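Local coordinates for UPF0053 protein HI_0107 (PDB 3LAE) that is of unknown function, but belongs to a family of CBS-domain membrane proteins generally assigned flavin adenine dinucleotide binding; this fragment is its C-terminal transporter-associated domain, at residues S16-L19 with R20-N23. Sequence-based numbering, arbitrary orientation.
Sequences SANL and RDLN. With PO4 (phosphate ion), chain C.
The side-chain amide of Asn-18 works in two directions at once: its oxygen caps the helix by accepting from Asp-21 N, while its nitrogen donates to a phosphate ion. Asn-18 sits at the N-cap of helix 19-26 with CG anti to the backbone N (chi1 179°), a torsion that puts CG beside the carbonyl carbon and brings OD1 to the N-H of Asp-21. OD1 takes that N-H at 2.9 Å, in the carbonyl plane and on a lone pair. On the other side of the amide, ND2 gives one good bond to phosphate O3 (3.1 Å) and a weak one to O1. Arg-20 runs extended beside the same ion, its CD 3.3 Å from O3 and its NH1 3.2 Å from O4, the guanidinium set obliquely to that oxygen. The Asp-21 and Asn-18 side chains cross at about a right angle, with the carboxylate and amide planes 43° apart; Asp-21 OD2 lies 3.4 Å from Asn-18 CB.

Ordinary helical bonding follows: Leu-22 N binds Asn-18 O, and Asn-23 N binds Leu-19 O. Ala-17, just before the cap residue, packs its CB on Leu-22 CD1 at 3.9 Å, an apolar contact between the incoming loop and the first turn. Leu-19 also touches Leu-30 and Ala-35, and Asn-23 ND2 is bonded to Leu-30 O, so the turn is also tied to the loop that follows the helix.

Residues 16-18 lie in the loop after strand 11-14 and lead into helix 19-26. An amide donor, a nearby arginine and the start of a helix together should favour an anion here, although this phosphate probably came from the crystallisation liquor.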
ATOM      1  N   SER A  16       5.118  -0.959   5.481  1.00 11.07           N
ATOM      2  CA  SER A  16       6.576  -0.907   5.368  1.00 10.33           C
ATOM      3  C   SER A  16       7.104  -1.369   4.012  1.00 10.74           C
ATOM      4  O   SER A  16       8.299  -1.237   3.732  1.00 13.06           O
ATOM      5  CB  SER A  16       7.207  -1.776   6.444  1.00 11.95           C
ATOM      6  OG  SER A  16       6.836  -3.134   6.248  1.00 14.01           O
ATOM      7  N   ALA A  17       6.225  -1.925   3.178  1.00 10.15           N
ATOM      8  CA  ALA A  17       6.659  -2.456   1.891  1.00 10.60           C
ATOM      9  C   ALA A  17       7.377  -1.407   1.048  1.00 12.02           C
ATOM     10  O   ALA A  17       6.891  -0.293   0.869  1.00 13.31           O
ATOM     11  CB  ALA A  17       5.482  -3.027   1.124  1.00 13.00           C
ATOM     12  N   ASN A  18       8.526  -1.793   0.513  1.00 12.31           N
ATOM     13  CA  ASN A  18       9.335  -0.937  -0.335  1.00 10.82           C
ATOM     14  C   ASN A  18       8.707  -0.810  -1.726  1.00 10.65           C
ATOM     15  O   ASN A  18       8.395  -1.820  -2.374  1.00 12.34           O
ATOM     16  CB  ASN A  18      10.733  -1.543  -0.416  1.00 13.49           C
ATOM     17  CG  ASN A  18      11.663  -0.752  -1.279  1.00 15.26           C
ATOM     18  OD1 ASN A  18      11.690  -0.912  -2.499  1.00 16.99           O
ATOM     19  ND2 ASN A  18      12.448   0.102  -0.652  1.00 16.39           N
ATOM     20  N   LEU A  19       8.492   0.424  -2.173  1.00 10.19           N
ATOM     21  CA  LEU A  19       7.799   0.677  -3.434  1.00 11.77           C
ATOM     22  C   LEU A  19       8.512   0.074  -4.635  1.00 12.36           C
ATOM     23  O   LEU A  19       7.867  -0.501  -5.521  1.00 13.06           O
ATOM     24  CB  LEU A  19       7.603   2.174  -3.667  1.00 10.93           C
ATOM     25  CG  LEU A  19       6.680   2.868  -2.681  1.00 11.27           C
ATOM     26  CD1 LEU A  19       6.695   4.369  -2.934  1.00 12.01           C
ATOM     27  CD2 LEU A  19       5.257   2.311  -2.759  1.00 12.00           C
ATOM     28  N   ARG A  20       9.834   0.220  -4.689  1.00 13.46           N
ATOM     29  CA  ARG A  20      10.587  -0.345  -5.803  1.00 14.63           C
ATOM     30  C   ARG A  20      10.474  -1.868  -5.818  1.00 13.99           C
ATOM     31  O   ARG A  20      10.364  -2.468  -6.884  1.00 16.93           O
ATOM     32  CB  ARG A  20      12.043   0.110  -5.737  1.00 15.74           C
ATOM     33  CG  ARG A  20      12.217   1.584  -6.080  1.00 17.37           C
ATOM     34  CD  ARG A  20      13.675   2.006  -6.060  1.00 23.48           C
ATOM     35  NE  ARG A  20      13.845   3.343  -6.620  1.00 29.45           N
ATOM     36  CZ  ARG A  20      14.902   4.121  -6.397  1.00 34.39           C
ATOM     37  NH1 ARG A  20      15.889   3.699  -5.613  1.00 35.80           N
ATOM     38  NH2 ARG A  20      14.968   5.323  -6.953  1.00 36.42           N
ATOM     39  N   ASP A  21      10.505  -2.487  -4.639  1.00 13.80           N
ATOM     40  CA  ASP A  21      10.286  -3.935  -4.522  1.00 16.12           C
ATOM     41  C   ASP A  21       8.907  -4.346  -5.043  1.00 16.33           C
ATOM     42  O   ASP A  21       8.786  -5.313  -5.789  1.00 16.84           O
ATOM     43  CB  ASP A  21      10.416  -4.399  -3.065  1.00 18.79           C
ATOM     44  CG  ASP A  21      11.848  -4.389  -2.558  1.00 24.82           C
ATOM     45  OD1 ASP A  21      12.784  -4.214  -3.364  1.00 25.82           O
ATOM     46  OD2 ASP A  21      12.033  -4.569  -1.333  1.00 26.88           O
ATOM     47  N   LEU A  22       7.871  -3.616  -4.636  1.00 14.43           N
ATOM     48  CA  LEU A  22       6.506  -3.897  -5.085  1.00 14.56           C
ATOM     49  C   LEU A  22       6.381  -3.782  -6.599  1.00 17.00           C
ATOM     50  O   LEU A  22       5.788  -4.640  -7.253  1.00 16.21           O
ATOM     51  CB  LEU A  22       5.520  -2.932  -4.427  1.00 15.10           C
ATOM     52  CG  LEU A  22       5.294  -3.102  -2.933  1.00 12.89           C
ATOM     53  CD1 LEU A  22       4.408  -1.980  -2.428  1.00 12.70           C
ATOM     54  CD2 LEU A  22       4.644  -4.454  -2.639  1.00 14.50           C
ATOM     55  N   ASN A  23       6.937  -2.716  -7.162  1.00 16.86           N
ATOM     56  CA  ASN A  23       6.880  -2.527  -8.611  1.00 17.31           C
ATOM     57  C   ASN A  23       7.533  -3.677  -9.375  1.00 21.77           C
ATOM     58  O   ASN A  23       6.970  -4.201 -10.351  1.00 21.73           O
ATOM     59  CB  ASN A  23       7.512  -1.189  -9.005  1.00 19.75           C
ATOM     60  CG  ASN A  23       6.593  -0.015  -8.752  1.00 17.70           C
ATOM     61  OD1 ASN A  23       5.414  -0.193  -8.456  1.00 21.83           O
ATOM     62  ND2 ASN A  23       7.127   1.195  -8.874  1.00 20.53           N
TER
HETATM   63  P   PO4 C  79      15.082   2.089  -2.133  0.85 29.23           P
HETATM   64  O1  PO4 C  79      15.035   1.825  -0.648  0.85 33.62           O
HETATM   65  O2  PO4 C  79      15.949   1.044  -2.798  0.85 36.94           O
HETATM   66  O3  PO4 C  79      13.707   2.063  -2.735  0.85 30.30           O
HETATM   67  O4  PO4 C  79      15.689   3.442  -2.394  0.85 35.19           O